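Local coordinates for bifunctional protein PutA (Bdellovibrio bacteriovorus, PDB 5UR2), which probably oxidises proline to glutamate in two steps, a flavin-dependent proline dehydrogenase reaction followed by NAD-dependent oxidation of glutamate semialdehyde, within one bifunctional chain, at residues V515-S520 / G853-A857; E536-Q540 / I705-T711; I754-D760 / G906-S911. One frame throughout, in Å; residues are numbered along the deposited sequence.

Interaction 1 (V515-S520 / G853-A857); sequences VNPSQS and GGFFA
F855 lies against the turn that ends strand 511-516, and its ring shows how an aromatic group in a loop can pack against a reverse turn without any sheet pairing. From CB, which sits 4.0 Å from P517 O, the chain leads to a ring laid obliquely beside the turn. With chi1 at -53°, CG stands anti to the carbonyl carbon, which brings the CD2 side of the ring against the proline; CD2 lies 3.9 Å from P517 CB. Further out, CE2 meets V515 CG2, the two side chains crossing at about a right angle, and CZ ends 3.8 Å from S520 CB. Beyond the two segments, K825 and Y828 of helix 825-841 also touch the phenylalanine.

The surface it covers is a type I beta turn from N516 to Q519, closed by Q519 N on N516 O and reinforced by an Asx turn in which N516 OD1 accepts from S518 N. This turn lies at an outermost strand of a four-stranded mixed sheet, within the aldehyde dehydrogenase family region, and it receives the loop between strands 843-847 and 860-863.

Two backbone bonds join loop and turn. F855 N donates to P517 O at 3.0 Å and 172°, while S520 N reaches G853 O at 2.9 Å. That second carbonyl also receives a weak bond from S520 OG and a CA-H contact from Q519, a cluster of donors round one oxygen. G854 passes between the two bonds, where any CB would run into P517 O and S518 C. Next along the chain, F856 brings the edge of its ring to S518 O, with CE2 3.6 Å away, while S518 OG is held by A812 N.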
loop_
_atom_site.group_PDB
_atom_site.type_symbol
_atom_site.label_atom_id
_atom_site.label_comp_id
_atom_site.label_asym_id
_atom_site.label_seq_id
_atom_site.Cartn_x
_atom_site.Cartn_y
_atom_site.Cartn_z
ATOM N N VAL B 515 -17.881 3.390 -40.525
ATOM C CA VAL B 515 -17.887 2.276 -41.463
ATOM C C VAL B 515 -17.137 1.081 -40.880
ATOM O O VAL B 515 -16.326 1.194 -39.952
ATOM C CB VAL B 515 -17.296 2.690 -42.827
ATOM C CG1 VAL B 515 -18.111 3.829 -43.465
ATOM C CG2 VAL B 515 -15.855 3.111 -42.668
ATOM N N ASN B 516 -17.424 -0.085 -41.436
ATOM C CA ASN B 516 -16.707 -1.306 -41.127
ATOM C C ASN B 516 -15.307 -1.183 -41.700
ATOM O O ASN B 516 -15.163 -1.089 -42.928
ATOM C CB ASN B 516 -17.457 -2.502 -41.709
ATOM C CG ASN B 516 -16.777 -3.830 -41.423
ATOM O OD1 ASN B 516 -15.572 -3.900 -41.193
ATOM N ND2 ASN B 516 -17.560 -4.901 -41.452
ATOM N N PRO B 517 -14.260 -1.137 -40.871
ATOM C CA PRO B 517 -12.911 -0.917 -41.415
ATOM C C PRO B 517 -12.396 -2.081 -42.252
ATOM O O PRO B 517 -11.416 -1.891 -42.986
ATOM C CB PRO B 517 -12.057 -0.693 -40.162
ATOM C CG PRO B 517 -12.799 -1.450 -39.076
ATOM C CD PRO B 517 -14.262 -1.259 -39.402
ATOM N N SER B 518 -13.006 -3.277 -42.150
ATOM C CA SER B 518 -12.702 -4.408 -43.029
ATOM C C SER B 518 -13.482 -4.369 -44.335
ATOM O O SER B 518 -13.207 -5.173 -45.236
ATOM C CB SER B 518 -13.028 -5.746 -42.354
ATOM O OG SER B 518 -12.297 -5.933 -41.167
ATOM N N GLN B 519 -14.486 -3.508 -44.430
ATOM C CA GLN B 519 -15.344 -3.467 -45.603
ATOM C C GLN B 519 -15.988 -2.095 -45.639
ATOM O O GLN B 519 -17.123 -1.920 -45.172
ATOM C CB GLN B 519 -16.386 -4.587 -45.556
ATOM C CG GLN B 519 -17.171 -4.725 -46.842
ATOM C CD GLN B 519 -18.314 -5.705 -46.737
ATOM O OE1 GLN B 519 -18.193 -6.761 -46.105
ATOM N NE2 GLN B 519 -19.438 -5.363 -47.364
ATOM N N SER B 520 -15.248 -1.117 -46.163
ATOM C CA SER B 520 -15.499 0.283 -45.848
ATOM C C SER B 520 -16.743 0.841 -46.523
ATOM O O SER B 520 -17.059 2.011 -46.283
ATOM C CB SER B 520 -14.282 1.141 -46.222
ATOM O OG SER B 520 -13.854 0.895 -47.556
ATOM N N GLY B 853 -11.007 -3.602 -50.351
ATOM C CA GLY B 853 -12.303 -3.418 -49.742
ATOM C C GLY B 853 -12.286 -2.783 -48.370
ATOM O O GLY B 853 -13.362 -2.459 -47.849
ATOM N N GLY B 854 -11.112 -2.618 -47.764
ATOM C CA GLY B 854 -10.993 -2.033 -46.443
ATOM C C GLY B 854 -9.621 -1.429 -46.214
ATOM O O GLY B 854 -8.813 -1.302 -47.135
ATOM N N PHE B 855 -9.361 -1.055 -44.964
ATOM C CA PHE B 855 -8.149 -0.295 -44.631
ATOM C C PHE B 855 -6.986 -1.231 -44.296
ATOM O O PHE B 855 -6.374 -1.184 -43.224
ATOM C CB PHE B 855 -8.439 0.680 -43.489
ATOM C CG PHE B 855 -9.624 1.579 -43.750
ATOM C CD1 PHE B 855 -9.736 2.254 -44.949
ATOM C CD2 PHE B 855 -10.629 1.727 -42.811
ATOM C CE1 PHE B 855 -10.832 3.084 -45.219
ATOM C CE2 PHE B 855 -11.723 2.551 -43.063
ATOM C CZ PHE B 855 -11.824 3.230 -44.270
ATOM N N PHE B 856 -6.660 -2.080 -45.262
ATOM C CA PHE B 856 -5.656 -3.118 -45.054
ATOM C C PHE B 856 -4.291 -2.524 -45.366
ATOM O O PHE B 856 -3.889 -2.440 -46.527
ATOM C CB PHE B 856 -5.971 -4.346 -45.907
ATOM C CG PHE B 856 -7.280 -4.994 -45.543
ATOM C CD1 PHE B 856 -7.375 -5.834 -44.440
ATOM C CD2 PHE B 856 -8.431 -4.713 -46.271
ATOM C CE1 PHE B 856 -8.579 -6.404 -44.088
ATOM C CE2 PHE B 856 -9.644 -5.282 -45.923
ATOM C CZ PHE B 856 -9.716 -6.136 -44.823
ATOM N N ALA B 857 -3.604 -2.064 -44.335
ATOM C CA ALA B 857 -2.215 -1.643 -44.508
ATOM C C ALA B 857 -1.292 -2.866 -44.418
ATOM O O ALA B 857 -1.549 -3.775 -43.628
ATOM C CB ALA B 857 -1.823 -0.589 -43.457
#

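Interaction 2 (E536-Q540 / I705-T711); sequences EQAMQ and IVNHKYT
The side chains of M539 and H708 run antiparallel, one laid over the other, an example of a methionine that covers an aromatic face with its first carbons. It leaves helix 532-549 with CB over the centre of the imidazole, 4.0 Å from the ring centroid, a CH-pi contact; CG lies over the same face, and the sulfur sits obliquely beyond it. Bends at chi2 and chi3 then fold the chain back, so that CE comes 3.8 Å from Y710 CB and SD meets I705 CG2, the two side chains crossing at about a right angle. V634 and V663, on two strands of a neighbouring sheet, also pack against this methionine.

E536 approaches the same ring at its edge, in plane, its carboxylate turned 32° from the imidazole. H708 NE2 gives OE1 a weak bond of 3.0 Å, bent to 132°; the hydroxyl of Y704 is the stronger partner of that oxygen. One turn along the helix, Q540 stands with its amide 76° from the Y710 ring. Its NE2 donates to E536 OE2 at 3.2 Å, with the acceptor in the amide plane, and only weakly to Y710 OH. Y710 in turn places a ring face over H708 CE1.

The segment 705-711 leaves helix 698-707 on its way into strand 711-717, so the contact joins two helices on one side of the sheet. H708 ND1 accepts from Y710 N at 2.9 Å, in the ring plane, which fixes the ring's rotation and is consistent with a neutral imidazole whose proton, on NE2, E536 OE1 receives only weakly.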
loop_
_atom_site.group_PDB
_atom_site.type_symbol
_atom_site.label_atom_id
_atom_site.label_comp_id
_atom_site.label_asym_id
_atom_site.label_seq_id
_atom_site.Cartn_x
_atom_site.Cartn_y
_atom_site.Cartn_z
ATOM N N GLU B 536 -22.840 20.188 -21.395
ATOM C CA GLU B 536 -23.152 20.878 -20.142
ATOM C C GLU B 536 -24.188 20.091 -19.328
ATOM O O GLU B 536 -24.075 19.974 -18.105
ATOM C CB GLU B 536 -23.629 22.307 -20.456
ATOM C CG GLU B 536 -24.096 23.141 -19.270
ATOM C CD GLU B 536 -22.975 23.428 -18.270
ATOM O OE1 GLU B 536 -21.790 23.492 -18.668
ATOM O OE2 GLU B 536 -23.279 23.567 -17.072
ATOM N N GLN B 537 -25.194 19.531 -19.996
ATOM C CA GLN B 537 -26.164 18.680 -19.321
ATOM C C GLN B 537 -25.498 17.448 -18.728
ATOM O O GLN B 537 -25.896 16.980 -17.656
ATOM C CB GLN B 537 -27.282 18.283 -20.290
ATOM C CG GLN B 537 -28.162 19.455 -20.742
ATOM C CD GLN B 537 -29.027 19.126 -21.969
ATOM O OE1 GLN B 537 -29.583 18.024 -22.090
ATOM N NE2 GLN B 537 -29.134 20.090 -22.887
ATOM N N ALA B 538 -24.527 16.869 -19.436
ATOM C CA ALA B 538 -23.809 15.732 -18.871
ATOM C C ALA B 538 -23.035 16.144 -17.617
ATOM O O ALA B 538 -23.077 15.456 -16.591
ATOM C CB ALA B 538 -22.876 15.120 -19.927
ATOM N N MET B 539 -22.335 17.276 -17.677
ATOM C CA MET B 539 -21.591 17.748 -16.510
ATOM C C MET B 539 -22.515 18.020 -15.329
ATOM O O MET B 539 -22.183 17.681 -14.185
ATOM C CB MET B 539 -20.794 19.002 -16.867
ATOM C CG MET B 539 -19.660 18.746 -17.835
ATOM S SD MET B 539 -18.460 17.566 -17.186
ATOM C CE MET B 539 -18.000 18.373 -15.650
ATOM N N GLN B 540 -23.665 18.659 -15.583
ATOM C CA GLN B 540 -24.609 18.963 -14.508
ATOM C C GLN B 540 -25.189 17.692 -13.909
ATOM O O GLN B 540 -25.296 17.583 -12.681
ATOM C CB GLN B 540 -25.740 19.876 -15.011
ATOM C CG GLN B 540 -25.368 21.371 -15.201
ATOM C CD GLN B 540 -24.940 22.061 -13.904
ATOM O OE1 GLN B 540 -25.328 21.654 -12.809
ATOM N NE2 GLN B 540 -24.128 23.111 -14.031
ATOM N N ILE B 705 -15.548 19.004 -21.625
ATOM C CA ILE B 705 -15.555 18.392 -20.299
ATOM C C ILE B 705 -14.161 18.445 -19.676
ATOM O O ILE B 705 -14.036 18.496 -18.451
ATOM C CB ILE B 705 -16.111 16.953 -20.328
ATOM C CG1 ILE B 705 -15.229 16.015 -21.155
ATOM C CG2 ILE B 705 -17.566 16.933 -20.813
ATOM C CD1 ILE B 705 -15.751 14.571 -21.148
ATOM N N VAL B 706 -13.103 18.477 -20.489
ATOM C CA VAL B 706 -11.765 18.710 -19.945
ATOM C C VAL B 706 -11.702 20.078 -19.281
ATOM O O VAL B 706 -11.134 20.229 -18.192
ATOM C CB VAL B 706 -10.693 18.564 -21.044
ATOM C CG1 VAL B 706 -9.392 19.272 -20.641
ATOM C CG2 VAL B 706 -10.408 17.092 -21.320
ATOM N N ASN B 707 -12.302 21.092 -19.916
ATOM C CA ASN B 707 -12.186 22.467 -19.454
ATOM C C ASN B 707 -13.171 22.836 -18.358
ATOM O O ASN B 707 -12.972 23.864 -17.713
ATOM C CB ASN B 707 -12.385 23.453 -20.620
ATOM C CG ASN B 707 -11.209 23.456 -21.588
ATOM O OD1 ASN B 707 -10.069 23.217 -21.191
ATOM N ND2 ASN B 707 -11.468 23.813 -22.841
ATOM N N HIS B 708 -14.206 22.033 -18.116
ATOM C CA HIS B 708 -15.292 22.458 -17.242
ATOM C C HIS B 708 -14.836 22.633 -15.791
ATOM O O HIS B 708 -13.957 21.924 -15.299
ATOM C CB HIS B 708 -16.428 21.437 -17.295
ATOM C CG HIS B 708 -17.733 21.971 -16.805
ATOM N ND1 HIS B 708 -18.046 22.048 -15.466
ATOM C CD2 HIS B 708 -18.805 22.465 -17.473
ATOM C CE1 HIS B 708 -19.253 22.573 -15.328
ATOM N NE2 HIS B 708 -19.735 22.833 -16.531
ATOM N N LYS B 709 -15.489 23.564 -15.087
ATOM C CA LYS B 709 -15.101 23.872 -13.713
ATOM C C LYS B 709 -15.431 22.742 -12.738
ATOM O O LYS B 709 -14.803 22.661 -11.681
ATOM C CB LYS B 709 -15.781 25.170 -13.247
ATOM C CG LYS B 709 -17.294 25.040 -13.138
ATOM C CD LYS B 709 -17.982 26.343 -12.746
ATOM C CE LYS B 709 -19.487 26.117 -12.648
ATOM N NZ LYS B 709 -20.254 27.386 -12.560
ATOM N N TYR B 710 -16.386 21.866 -13.060
ATOM C CA TYR B 710 -16.701 20.779 -12.146
ATOM C C TYR B 710 -15.762 19.591 -12.300
ATOM O O TYR B 710 -15.690 18.761 -11.393
ATOM C CB TYR B 710 -18.123 20.261 -12.361
ATOM C CG TYR B 710 -19.255 21.178 -11.973
ATOM C CD1 TYR B 710 -19.066 22.257 -11.119
ATOM C CD2 TYR B 710 -20.534 20.944 -12.465
ATOM C CE1 TYR B 710 -20.138 23.090 -10.780
ATOM C CE2 TYR B 710 -21.593 21.757 -12.137
ATOM C CZ TYR B 710 -21.402 22.823 -11.302
ATOM O OH TYR B 710 -22.494 23.599 -10.997
ATOM N N THR B 711 -15.071 19.472 -13.427
ATOM C CA THR B 711 -14.216 18.316 -13.672
ATOM C C THR B 711 -13.006 18.339 -12.744
ATOM O O THR B 711 -12.191 19.261 -12.804
ATOM C CB THR B 711 -13.764 18.306 -15.129
ATOM O OG1 THR B 711 -14.914 18.197 -15.971
ATOM C CG2 THR B 711 -12.814 17.149 -15.392
#

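Interaction 3 (I754-D760 / G906-S911); sequences IIDNDAD and GVFSRS
G906 O accepts from I754 N at 2.7 Å, a rung of the parallel ladder between strands 901-908 and 751-755 in a mixed sheet of the aldehyde dehydrogenase region. V907 follows, its CG2 beside I754 CB on one face of the sheet. F908 turns to the other face, where its side chain runs beside that of I755, pointing the same way, CD1 to CD1 at 4.0 Å, and its CB packs on A759. Its backbone completes the ladder: F908 N donates to I754 O, and F908 O accepts from D756 N.

Past the strands, polar side chains take over. S909 reaches out with OG anti to its own nitrogen (chi1 176°) and donates to the anti lone pair of D756 OD2 at 2.7 Å; the same hydroxyl accepts from S911 N in an ST turn. N914 gives OD2 a second partner. R910 N bonds D758 OD1 at 172°, meeting the oxygen from above the carboxylate plane, while D758 OD2 is taken by H72.

The arginine side chain, bent at chi3 (-70°), lays one guanidinium face over D760. D760 OD2 lies 4.0 Å from R910 NH1, a long pairing of charges only, well out of the guanidinium plane; NH1 pairs with D58, and D760 with R977 of the second subunit. D758 O lies in the guanidinium plane, where NE donates at 2.9 Å nearly along the C=O axis and NH2 at 3.0 Å from above the carbonyl plane. S911 stands at the N-cap of helix 912-921, its OG bonded to E75 and R71 of the N-terminal region and to N914 N.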
loop_
_atom_site.group_PDB
_atom_site.type_symbol
_atom_site.label_atom_id
_atom_site.label_comp_id
_atom_site.label_asym_id
_atom_site.label_seq_id
_atom_site.Cartn_x
_atom_site.Cartn_y
_atom_site.Cartn_z
ATOM N N ILE B 754 15.172 -6.171 -27.962
ATOM C CA ILE B 754 16.591 -6.406 -28.209
ATOM C C ILE B 754 16.805 -7.901 -28.394
ATOM O O ILE B 754 16.312 -8.708 -27.595
ATOM C CB ILE B 754 17.464 -5.875 -27.061
ATOM C CG1 ILE B 754 17.246 -4.379 -26.863
ATOM C CG2 ILE B 754 18.950 -6.151 -27.370
ATOM C CD1 ILE B 754 17.928 -3.842 -25.627
ATOM N N ILE B 755 17.533 -8.272 -29.439
ATOM C CA ILE B 755 17.858 -9.664 -29.725
ATOM C C ILE B 755 19.338 -9.872 -29.442
ATOM O O ILE B 755 20.194 -9.413 -30.206
ATOM C CB ILE B 755 17.531 -10.046 -31.171
ATOM C CG1 ILE B 755 16.097 -9.657 -31.525
ATOM C CG2 ILE B 755 17.807 -11.520 -31.376
ATOM C CD1 ILE B 755 15.055 -10.304 -30.658
ATOM N N ASP B 756 19.645 -10.563 -28.345
ATOM C CA ASP B 756 21.023 -10.901 -28.025
ATOM C C ASP B 756 21.538 -11.980 -28.977
ATOM O O ASP B 756 20.771 -12.678 -29.640
ATOM C CB ASP B 756 21.134 -11.400 -26.585
ATOM C CG ASP B 756 22.529 -11.243 -26.015
ATOM O OD1 ASP B 756 23.448 -10.839 -26.773
ATOM O OD2 ASP B 756 22.707 -11.553 -24.815
ATOM N N ASN B 757 22.863 -12.112 -29.034
ATOM C CA ASN B 757 23.478 -13.068 -29.952
ATOM C C ASN B 757 23.095 -14.512 -29.639
ATOM O O ASN B 757 23.077 -15.356 -30.543
ATOM C CB ASN B 757 24.989 -12.910 -29.914
ATOM C CG ASN B 757 25.444 -11.682 -30.653
ATOM O OD1 ASN B 757 24.902 -11.337 -31.710
ATOM N ND2 ASN B 757 26.425 -10.990 -30.091
ATOM N N ASP B 758 22.819 -14.826 -28.373
ATOM C CA ASP B 758 22.483 -16.186 -27.962
ATOM C C ASP B 758 20.977 -16.416 -27.843
ATOM O O ASP B 758 20.555 -17.396 -27.220
ATOM C CB ASP B 758 23.173 -16.504 -26.632
ATOM C CG ASP B 758 22.655 -15.639 -25.462
ATOM O OD1 ASP B 758 21.728 -14.804 -25.642
ATOM O OD2 ASP B 758 23.211 -15.777 -24.351
ATOM N N ALA B 759 20.158 -15.536 -28.418
ATOM C CA ALA B 759 18.716 -15.643 -28.220
ATOM C C ALA B 759 18.182 -16.958 -28.779
ATOM O O ALA B 759 18.655 -17.467 -29.799
ATOM C CB ALA B 759 17.991 -14.460 -28.876
ATOM N N ASP B 760 17.184 -17.510 -28.098
ATOM C CA ASP B 760 16.430 -18.634 -28.650
ATOM C C ASP B 760 15.584 -18.095 -29.794
ATOM O O ASP B 760 14.591 -17.396 -29.561
ATOM C CB ASP B 760 15.559 -19.264 -27.560
ATOM C CG ASP B 760 14.825 -20.534 -28.026
ATOM O OD1 ASP B 760 14.333 -20.584 -29.176
ATOM O OD2 ASP B 760 14.727 -21.485 -27.212
ATOM N N GLY B 906 11.813 -4.955 -24.286
ATOM C CA GLY B 906 12.115 -6.352 -24.019
ATOM C C GLY B 906 13.436 -6.814 -24.597
ATOM O O GLY B 906 14.009 -6.188 -25.496
ATOM N N VAL B 907 13.897 -7.952 -24.082
ATOM C CA VAL B 907 15.115 -8.600 -24.551
ATOM C C VAL B 907 14.891 -10.104 -24.635
ATOM O O VAL B 907 14.268 -10.708 -23.752
ATOM C CB VAL B 907 16.318 -8.281 -23.637
ATOM C CG1 VAL B 907 16.052 -8.751 -22.207
ATOM C CG2 VAL B 907 17.589 -8.888 -24.196
ATOM N N PHE B 908 15.428 -10.709 -25.684
ATOM C CA PHE B 908 15.581 -12.154 -25.766
ATOM C C PHE B 908 17.058 -12.462 -25.581
ATOM O O PHE B 908 17.894 -12.028 -26.378
ATOM C CB PHE B 908 15.063 -12.707 -27.095
ATOM C CG PHE B 908 13.565 -12.749 -27.175
ATOM C CD1 PHE B 908 12.848 -11.634 -27.586
ATOM C CD2 PHE B 908 12.865 -13.889 -26.807
ATOM C CE1 PHE B 908 11.447 -11.665 -27.639
ATOM C CE2 PHE B 908 11.472 -13.926 -26.856
ATOM C CZ PHE B 908 10.760 -12.812 -27.276
ATOM N N SER B 909 17.378 -13.179 -24.513
ATOM C CA SER B 909 18.765 -13.445 -24.199
ATOM C C SER B 909 18.824 -14.650 -23.286
ATOM O O SER B 909 17.898 -14.910 -22.510
ATOM C CB SER B 909 19.441 -12.244 -23.530
ATOM O OG SER B 909 20.777 -12.566 -23.162
ATOM N N ARG B 910 19.923 -15.380 -23.378
ATOM C CA ARG B 910 20.163 -16.482 -22.463
ATOM C C ARG B 910 21.477 -16.287 -21.725
ATOM O O ARG B 910 22.136 -17.246 -21.329
ATOM C CB ARG B 910 20.091 -17.815 -23.206
ATOM C CG ARG B 910 18.641 -18.093 -23.611
ATOM C CD ARG B 910 18.461 -19.379 -24.361
ATOM N NE ARG B 910 19.032 -19.309 -25.696
ATOM C CZ ARG B 910 19.062 -20.337 -26.537
ATOM N NH1 ARG B 910 18.546 -21.503 -26.162
ATOM N NH2 ARG B 910 19.610 -20.207 -27.740
ATOM N N SER B 911 21.833 -15.022 -21.519
ATOM C CA SER B 911 22.943 -14.606 -20.690
ATOM C C SER B 911 22.404 -13.978 -19.418
ATOM O O SER B 911 21.756 -12.919 -19.480
ATOM C CB SER B 911 23.831 -13.608 -21.428
ATOM O OG SER B 911 24.619 -12.878 -20.503
#

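Overall arrangement
Read from the N terminus, all three contacts fall within the aldehyde dehydrogenase family region. Interaction 1 opens first, at the end of strand 511-516, and closes only at 853-857, a loop of more than 330 residues. Interaction 2 opens and closes inside it, joining helix 532-549 to the end of helix 698-707. Interaction 3 opens at 754-760, still within that loop, but closes at 906-911 beyond it, so interactions 1 and 3 cross while 2 and 3 follow in series. None touches another; the centres of 2 and 3 are about 50 Å apart. Together they link the four-stranded sheet to a loop distant in sequence, two helices beside one eight-stranded sheet, and neighbouring strands of the other.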